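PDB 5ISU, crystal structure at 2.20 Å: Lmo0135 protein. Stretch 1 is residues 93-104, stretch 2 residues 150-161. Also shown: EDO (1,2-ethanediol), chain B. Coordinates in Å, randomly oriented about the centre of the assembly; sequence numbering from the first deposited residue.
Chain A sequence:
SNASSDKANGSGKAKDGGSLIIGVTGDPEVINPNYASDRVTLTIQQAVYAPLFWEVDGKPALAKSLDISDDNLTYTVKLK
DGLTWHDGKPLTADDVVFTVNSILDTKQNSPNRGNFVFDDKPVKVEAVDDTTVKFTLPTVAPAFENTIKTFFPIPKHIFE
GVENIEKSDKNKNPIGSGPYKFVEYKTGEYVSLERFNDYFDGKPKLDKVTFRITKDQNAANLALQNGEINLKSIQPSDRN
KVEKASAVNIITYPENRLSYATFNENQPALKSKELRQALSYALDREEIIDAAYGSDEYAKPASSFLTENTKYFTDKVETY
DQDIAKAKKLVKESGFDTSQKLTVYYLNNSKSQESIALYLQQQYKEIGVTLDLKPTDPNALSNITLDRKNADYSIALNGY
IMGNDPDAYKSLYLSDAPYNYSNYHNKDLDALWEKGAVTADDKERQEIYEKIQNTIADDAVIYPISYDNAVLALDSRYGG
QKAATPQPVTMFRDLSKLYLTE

Stretch 1, residues 93-104: ADDVVFTVNSIL
Stretch 2 150-161: TFFPIPKHIFEG

A regular α-helix, residues 93-104, packs against a mostly extended segment that turns into a short helix, joined by two hydrogen bonds from backbone amides to helix side chains and by apolar packing around two phenylalanines. The two surfaces bury 626 Å² in total.

Stretch 1 is helical throughout, with i to i+4 bonds such as Phe 98 N to Asp 94 O (3.0 Å). In stretch 2, Phe 151 to Pro 155 are extended, with phi/psi from -109/124 at Phe 151 to -84/129 at Pro 155; Lys 156 to Phe 159 are helical, Pro 155 being the N-cap. The extended segment crosses the helix rather than following it, going from Phe 151, beside Val 96, Val 100 and Ile 103, to Lys 156, beside Asp 95 and Phe 98. The register is set where Val 96 CA lies 5.5 Å from Pro 153 CA and Asp 95 CA 5.2 Å from Lys 156 CA.

Asp 95 (chi1 m, chi2 -59°) points its CA-to-CB bond sideways, but its carboxylate reaches in, and OD1 accepts a nearly linear hydrogen bond from Lys 156 N (2.9 Å, 176°). A free amide at the start of a helix has no preceding carbonyl to bond, and an acidic side chain supplies an acceptor. A water also donates to Asp 95 OD1 (2.6 Å) and accepts from His 157 N (3.2 Å), tying down the next amide.

One helical turn later, Thr 99 (m) uses its hydroxyl twice: OG1 donates to Asp 95 O (2.8 Å) and accepts from Ile 154 N (2.8 Å, 171°). A threonine hydroxyl suits this place because it can do both, while its methyl serves the apolar side, Thr 99 CG2 lying 3.5 Å from Phe 151 CZ.

Phe 151 (t, chi2 89°) points toward the helix. Its broad apolar ring can meet the methyl groups of Val 96, Thr 99, Val 100 and Ile 103 at once, none of which needs a polar partner there. Val 100 CG2 approaches its CZ at 3.7 Å, and Val 96 CG1 and Ile 103 CD1 lie 4.2 Å from its CE2 and CE1, respectively. Both valines are t; Ile 103 is m, t.

Phe 98 (t, chi2 82°), also directed toward its partner, packs along the short helix, from Lys 156 at its start to Phe 159 at its end. Lys 156 CA sits over one ring face, 4.0 Å from the centroid in a CH-π contact; Ile 154 (p, t) brings CG1 to the ring edge, 4.0 Å from Phe 98 CE2, and Phe 159 (chi1 m, chi2 -80°) places CB 3.6 Å from Phe 98 CZ.

Lys 156 extends t, t, t before chi4 turns to p. Its methylenes pass the helix, CD lying 3.7 Å from Asp 94 O, while NZ forms a salt bridge with Glu 160 OE2 (3.0 Å) and donates to O2 of the ethanediol (3.2 Å), probably a crystallisation additive.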

ATOM      1  N   ALA A  93      20.903  18.093  -5.837  1.00 47.00           N
ATOM      2  CA  ALA A  93      20.213  17.638  -7.032  1.00 47.87           C
ATOM      3  C   ALA A  93      20.953  16.482  -7.710  1.00 48.15           C
ATOM      4  O   ALA A  93      20.316  15.604  -8.279  1.00 45.27           O
ATOM      5  CB  ALA A  93      20.059  18.787  -8.017  1.00 49.67           C
ATOM      6  N   ASP A  94      22.288  16.482  -7.650  1.00 50.28           N
ATOM      7  CA  ASP A  94      23.066  15.398  -8.268  1.00 51.66           C
ATOM      8  C   ASP A  94      22.657  14.012  -7.750  1.00 50.26           C
ATOM      9  O   ASP A  94      22.758  13.032  -8.478  1.00 49.99           O
ATOM     10  CB  ASP A  94      24.568  15.611  -8.065  1.00 55.80           C
ATOM     11  CG  ASP A  94      25.129  16.763  -8.896  1.00 58.78           C
ATOM     12  OD1 ASP A  94      24.396  17.369  -9.698  1.00 60.36           O
ATOM     13  OD2 ASP A  94      26.333  17.054  -8.748  1.00 65.51           O
ATOM     14  N   ASP A  95      22.213  13.936  -6.489  1.00 48.90           N
ATOM     15  CA  ASP A  95      21.746  12.677  -5.908  1.00 47.06           C
ATOM     16  C   ASP A  95      20.379  12.304  -6.510  1.00 46.85           C
ATOM     17  O   ASP A  95      20.123  11.139  -6.831  1.00 47.66           O
ATOM     18  CB  ASP A  95      21.643  12.795  -4.392  1.00 47.72           C
ATOM     19  CG  ASP A  95      22.989  12.954  -3.731  1.00 49.94           C
ATOM     20  OD1 ASP A  95      23.839  12.049  -3.906  1.00 48.68           O
ATOM     21  OD2 ASP A  95      23.174  13.959  -2.997  1.00 50.69           O
ATOM     22  N   VAL A  96      19.515  13.301  -6.678  1.00 44.45           N
ATOM     23  CA  VAL A  96      18.203  13.077  -7.279  1.00 43.97           C
ATOM     24  C   VAL A  96      18.386  12.589  -8.709  1.00 44.68           C
ATOM     25  O   VAL A  96      17.803  11.592  -9.091  1.00 46.48           O
ATOM     26  CB  VAL A  96      17.337  14.352  -7.259  1.00 44.53           C
ATOM     27  CG1 VAL A  96      15.990  14.097  -7.929  1.00 44.15           C
ATOM     28  CG2 VAL A  96      17.146  14.841  -5.818  1.00 45.09           C
ATOM     29  N   VAL A  97      19.220  13.287  -9.479  1.00 45.89           N
ATOM     30  CA  VAL A  97      19.508  12.913 -10.868  1.00 48.61           C
ATOM     31  C   VAL A  97      20.071  11.505 -10.938  1.00 49.19           C
ATOM     32  O   VAL A  97      19.647  10.700 -11.783  1.00 49.88           O
ATOM     33  CB  VAL A  97      20.519  13.876 -11.525  1.00 49.22           C
ATOM     34  CG1 VAL A  97      20.927  13.391 -12.921  1.00 51.53           C
ATOM     35  CG2 VAL A  97      19.948  15.283 -11.608  1.00 49.87           C
ATOM     36  N   PHE A  98      21.041  11.224 -10.069  1.00 48.09           N
ATOM     37  CA  PHE A  98      21.653   9.907 -10.036  1.00 47.94           C
ATOM     38  C   PHE A  98      20.629   8.832  -9.692  1.00 46.53           C
ATOM     39  O   PHE A  98      20.645   7.750 -10.279  1.00 46.74           O
ATOM     40  CB  PHE A  98      22.831   9.845  -9.042  1.00 47.72           C
ATOM     41  CG  PHE A  98      23.266   8.444  -8.735  1.00 47.25           C
ATOM     42  CD1 PHE A  98      24.107   7.766  -9.597  1.00 50.94           C
ATOM     43  CD2 PHE A  98      22.786   7.787  -7.614  1.00 46.35           C
ATOM     44  CE1 PHE A  98      24.484   6.465  -9.337  1.00 51.88           C
ATOM     45  CE2 PHE A  98      23.149   6.480  -7.344  1.00 47.39           C
ATOM     46  CZ  PHE A  98      24.001   5.816  -8.209  1.00 50.26           C
ATOM     47  N   THR A  99      19.744   9.119  -8.749  1.00 45.99           N
ATOM     48  CA  THR A  99      18.746   8.117  -8.358  1.00 46.45           C
ATOM     49  C   THR A  99      17.818   7.753  -9.526  1.00 46.91           C
ATOM     50  O   THR A  99      17.578   6.568  -9.782  1.00 45.88           O
ATOM     51  CB  THR A  99      17.910   8.537  -7.137  1.00 45.12           C
ATOM     52  OG1 THR A  99      18.773   8.855  -6.027  1.00 46.22           O
ATOM     53  CG2 THR A  99      16.992   7.396  -6.730  1.00 45.23           C
ATOM     54  N   VAL A 100      17.339   8.761 -10.251  1.00 45.89           N
ATOM     55  CA  VAL A 100      16.446   8.526 -11.385  1.00 45.84           C
ATOM     56  C   VAL A 100      17.161   7.744 -12.484  1.00 46.95           C
ATOM     57  O   VAL A 100      16.585   6.815 -13.048  1.00 47.43           O
ATOM     58  CB  VAL A 100      15.880   9.839 -11.969  1.00 46.28           C
ATOM     59  CG1 VAL A 100      15.108   9.587 -13.279  1.00 47.77           C
ATOM     60  CG2 VAL A 100      15.005  10.534 -10.957  1.00 44.37           C
ATOM     61  N   ASN A 101      18.407   8.112 -12.776  1.00 48.45           N
ATOM     62  CA  ASN A 101      19.192   7.399 -13.806  1.00 52.15           C
ATOM     63  C   ASN A 101      19.476   5.963 -13.370  1.00 52.95           C
ATOM     64  O   ASN A 101      19.514   5.059 -14.212  1.00 54.22           O
ATOM     65  CB  ASN A 101      20.498   8.137 -14.142  1.00 52.92           C
ATOM     66  CG  ASN A 101      20.261   9.479 -14.839  1.00 53.97           C
ATOM     67  OD1 ASN A 101      21.028  10.426 -14.659  1.00 57.01           O
ATOM     68  ND2 ASN A 101      19.201   9.567 -15.623  1.00 53.78           N
ATOM     69  N   SER A 102      19.645   5.744 -12.065  1.00 50.01           N
ATOM     70  CA  SER A 102      19.899   4.386 -11.567  1.00 52.85           C
ATOM     71  C   SER A 102      18.609   3.530 -11.651  1.00 52.89           C
ATOM     72  O   SER A 102      18.684   2.315 -11.804  1.00 56.50           O
ATOM     73  CB  SER A 102      20.498   4.389 -10.151  1.00 51.75           C
ATOM     74  OG  SER A 102      19.531   4.767  -9.180  1.00 53.70           O
ATOM     75  N   ILE A 103      17.439   4.166 -11.581  1.00 52.11           N
ATOM     76  CA  ILE A 103      16.150   3.447 -11.730  1.00 52.02           C
ATOM     77  C   ILE A 103      15.866   3.185 -13.215  1.00 54.80           C
ATOM     78  O   ILE A 103      15.338   2.121 -13.585  1.00 54.36           O
ATOM     79  CB  ILE A 103      14.970   4.237 -11.114  1.00 50.79           C
ATOM     80  CG1 ILE A 103      15.086   4.267  -9.586  1.00 50.39           C
ATOM     81  CG2 ILE A 103      13.629   3.601 -11.480  1.00 51.37           C
ATOM     82  CD1 ILE A 103      14.031   5.116  -8.903  1.00 47.84           C
ATOM     83  N   LEU A 104      16.187   4.168 -14.056  1.00 55.49           N
ATOM     84  CA  LEU A 104      15.986   4.028 -15.500  1.00 59.25           C
ATOM     85  C   LEU A 104      16.880   2.958 -16.110  1.00 62.81           C
ATOM     86  O   LEU A 104      16.515   2.327 -17.094  1.00 66.93           O
ATOM     87  CB  LEU A 104      16.232   5.365 -16.222  1.00 59.87           C
ATOM     88  CG  LEU A 104      15.151   6.445 -16.091  1.00 59.03           C
ATOM     89  CD1 LEU A 104      15.627   7.745 -16.723  1.00 58.86           C
ATOM     90  CD2 LEU A 104      13.841   5.983 -16.727  1.00 60.43           C
ATOM     91  N   THR A 150       6.409  10.314  -4.005  1.00 41.50           N
ATOM     92  CA  THR A 150       6.723   9.020  -3.372  1.00 41.76           C
ATOM     93  C   THR A 150       8.189   8.635  -3.659  1.00 40.48           C
ATOM     94  O   THR A 150       8.538   7.455  -3.681  1.00 43.18           O
ATOM     95  CB  THR A 150       5.766   7.892  -3.875  1.00 44.11           C
ATOM     96  OG1 THR A 150       5.841   7.771  -5.313  1.00 44.31           O
ATOM     97  CG2 THR A 150       4.313   8.175  -3.474  1.00 41.72           C
ATOM     98  N   PHE A 151       9.049   9.651  -3.786  1.00 39.48           N
ATOM     99  CA  PHE A 151      10.436   9.482  -4.168  1.00 39.00           C
ATOM    100  C   PHE A 151      11.462   9.723  -3.045  1.00 38.14           C
ATOM    101  O   PHE A 151      11.520  10.822  -2.456  1.00 36.57           O
ATOM    102  CB  PHE A 151      10.721  10.462  -5.309  1.00 40.68           C
ATOM    103  CG  PHE A 151      12.007  10.204  -6.019  1.00 44.44           C
ATOM    104  CD1 PHE A 151      12.041   9.343  -7.095  1.00 47.70           C
ATOM    105  CD2 PHE A 151      13.176  10.817  -5.622  1.00 46.07           C
ATOM    106  CE1 PHE A 151      13.225   9.081  -7.763  1.00 49.84           C
ATOM    107  CE2 PHE A 151      14.361  10.570  -6.287  1.00 48.09           C
ATOM    108  CZ  PHE A 151      14.381   9.701  -7.369  1.00 49.61           C
ATOM    109  N   PHE A 152      12.295   8.707  -2.804  1.00 37.33           N
ATOM    110  CA  PHE A 152      13.372   8.750  -1.797  1.00 38.70           C
ATOM    111  C   PHE A 152      14.709   8.696  -2.540  1.00 40.90           C
ATOM    112  O   PHE A 152      14.992   7.701  -3.192  1.00 43.71           O
ATOM    113  CB  PHE A 152      13.301   7.537  -0.847  1.00 38.44           C
ATOM    114  CG  PHE A 152      12.061   7.476   0.012  1.00 36.61           C
ATOM    115  CD1 PHE A 152      10.858   7.028  -0.506  1.00 39.81           C
ATOM    116  CD2 PHE A 152      12.116   7.806   1.369  1.00 37.45           C
ATOM    117  CE1 PHE A 152       9.717   6.946   0.300  1.00 40.85           C
ATOM    118  CE2 PHE A 152      10.989   7.740   2.176  1.00 36.40           C
ATOM    119  CZ  PHE A 152       9.785   7.303   1.640  1.00 39.12           C
ATOM    120  N   PRO A 153      15.529   9.760  -2.464  1.00 41.04           N
ATOM    121  CA  PRO A 153      16.795   9.663  -3.166  1.00 41.81           C
ATOM    122  C   PRO A 153      17.826   8.782  -2.463  1.00 42.38           C
ATOM    123  O   PRO A 153      17.734   8.545  -1.237  1.00 38.30           O
ATOM    124  CB  PRO A 153      17.290  11.116  -3.214  1.00 42.77           C
ATOM    125  CG  PRO A 153      16.598  11.803  -2.114  1.00 42.29           C
ATOM    126  CD  PRO A 153      15.269  11.125  -1.979  1.00 40.70           C
ATOM    127  N   ILE A 154      18.761   8.257  -3.259  1.00 43.15           N
ATOM    128  CA  ILE A 154      19.890   7.471  -2.729  1.00 44.09           C
ATOM    129  C   ILE A 154      21.179   8.279  -2.967  1.00 43.25           C
ATOM    130  O   ILE A 154      21.176   9.226  -3.735  1.00 42.46           O
ATOM    131  CB  ILE A 154      19.937   6.017  -3.263  1.00 45.70           C
ATOM    132  CG1 ILE A 154      20.135   5.948  -4.785  1.00 47.04           C
ATOM    133  CG2 ILE A 154      18.652   5.302  -2.882  1.00 45.30           C
ATOM    134  CD1 ILE A 154      20.269   4.527  -5.308  1.00 46.70           C
ATOM    135  N   PRO A 155      22.254   7.965  -2.239  1.00 44.99           N
ATOM    136  CA  PRO A 155      23.460   8.783  -2.406  1.00 46.54           C
ATOM    137  C   PRO A 155      24.363   8.383  -3.586  1.00 48.49           C
ATOM    138  O   PRO A 155      24.733   7.220  -3.728  1.00 49.97           O
ATOM    139  CB  PRO A 155      24.173   8.626  -1.071  1.00 47.49           C
ATOM    140  CG  PRO A 155      23.669   7.360  -0.492  1.00 46.95           C
ATOM    141  CD  PRO A 155      22.309   7.113  -1.038  1.00 44.37           C
ATOM    142  N   LYS A 156      24.709   9.372  -4.406  1.00 48.97           N
ATOM    143  CA  LYS A 156      25.559   9.176  -5.565  1.00 51.37           C
ATOM    144  C   LYS A 156      26.979   8.764  -5.123  1.00 53.90           C
ATOM    145  O   LYS A 156      27.526   7.772  -5.622  1.00 51.08           O
ATOM    146  CB  LYS A 156      25.572  10.466  -6.404  1.00 53.95           C
ATOM    147  CG  LYS A 156      26.447  10.476  -7.661  1.00 58.42           C
ATOM    148  CD  LYS A 156      26.278  11.813  -8.381  1.00 60.84           C
ATOM    149  CE  LYS A 156      27.229  12.000  -9.561  1.00 67.46           C
ATOM    150  NZ  LYS A 156      26.997  11.029 -10.666  1.00 70.06           N
ATOM    151  N   HIS A 157      27.539   9.468  -4.133  1.00 53.67           N
ATOM    152  CA  HIS A 157      28.895   9.151  -3.674  1.00 55.35           C
ATOM    153  C   HIS A 157      29.066   7.693  -3.180  1.00 55.90           C
ATOM    154  O   HIS A 157      30.175   7.174  -3.141  1.00 56.11           O
ATOM    155  CB  HIS A 157      29.370  10.153  -2.607  1.00 56.76           C
ATOM    156  CG  HIS A 157      28.740   9.961  -1.262  1.00 54.33           C
ATOM    157  ND1 HIS A 157      27.499  10.464  -0.939  1.00 49.51           N
ATOM    158  CD2 HIS A 157      29.197   9.335  -0.151  1.00 52.55           C
ATOM    159  CE1 HIS A 157      27.206  10.132   0.305  1.00 49.30           C
ATOM    160  NE2 HIS A 157      28.225   9.461   0.811  1.00 50.15           N
ATOM    161  N   ILE A 158      27.959   7.047  -2.826  1.00 56.81           N
ATOM    162  CA  ILE A 158      27.968   5.657  -2.359  1.00 56.33           C
ATOM    163  C   ILE A 158      27.748   4.655  -3.503  1.00 54.35           C
ATOM    164  O   ILE A 158      28.466   3.669  -3.605  1.00 57.04           O
ATOM    165  CB  ILE A 158      26.849   5.412  -1.306  1.00 56.15           C
ATOM    166  CG1 ILE A 158      27.025   6.308  -0.065  1.00 58.26           C
ATOM    167  CG2 ILE A 158      26.789   3.949  -0.875  1.00 56.30           C
ATOM    168  CD1 ILE A 158      28.320   6.122   0.695  1.00 59.67           C
ATOM    169  N   PHE A 159      26.747   4.891  -4.342  1.00 52.54           N
ATOM    170  CA  PHE A 159      26.398   3.924  -5.418  1.00 54.70           C
ATOM    171  C   PHE A 159      26.904   4.194  -6.846  1.00 58.60           C
ATOM    172  O   PHE A 159      26.720   3.357  -7.720  1.00 61.49           O
ATOM    173  CB  PHE A 159      24.898   3.685  -5.427  1.00 50.69           C
ATOM    174  CG  PHE A 159      24.392   3.062  -4.167  1.00 49.05           C
ATOM    175  CD1 PHE A 159      24.523   1.701  -3.961  1.00 49.88           C
ATOM    176  CD2 PHE A 159      23.776   3.834  -3.192  1.00 47.33           C
ATOM    177  CE1 PHE A 159      24.048   1.109  -2.799  1.00 51.11           C
ATOM    178  CE2 PHE A 159      23.300   3.259  -2.034  1.00 46.65           C
ATOM    179  CZ  PHE A 159      23.434   1.892  -1.830  1.00 47.71           C
ATOM    180  N   GLU A 160      27.540   5.334  -7.083  1.00 62.21           N
ATOM    181  CA  GLU A 160      28.107   5.635  -8.391  1.00 68.00           C
ATOM    182  C   GLU A 160      29.160   4.566  -8.757  1.00 69.95           C
ATOM    183  O   GLU A 160      30.068   4.292  -7.972  1.00 69.21           O
ATOM    184  CB  GLU A 160      28.751   7.018  -8.344  1.00 73.88           C
ATOM    185  CG  GLU A 160      29.327   7.534  -9.653  1.00 82.12           C
ATOM    186  CD  GLU A 160      29.953   8.909  -9.485  1.00 86.12           C
ATOM    187  OE1 GLU A 160      30.675   9.113  -8.481  1.00 85.07           O
ATOM    188  OE2 GLU A 160      29.732   9.778 -10.363  1.00 91.28           O
ATOM    189  N   GLY A 161      29.011   3.947  -9.930  1.00 71.20           N
ATOM    190  CA  GLY A 161      29.937   2.905 -10.388  1.00 72.93           C
ATOM    191  C   GLY A 161      29.671   1.503  -9.842  1.00 73.80           C
ATOM    192  O   GLY A 161      30.480   0.592 -10.048  1.00 76.07           O
TER
HETATM  193  C1  EDO B 601      24.750   9.144 -13.356  1.00 67.21           C
HETATM  194  O1  EDO B 601      23.975   7.947 -13.462  1.00 69.51           O
HETATM  195  C2  EDO B 601      23.815  10.341 -13.271  1.00 65.01           C
HETATM  196  O2  EDO B 601      24.301  11.268 -12.302  1.00 66.34           O
HETATM  197  O   HOH W   1      26.198  12.048  -2.877  1.00 41.08           O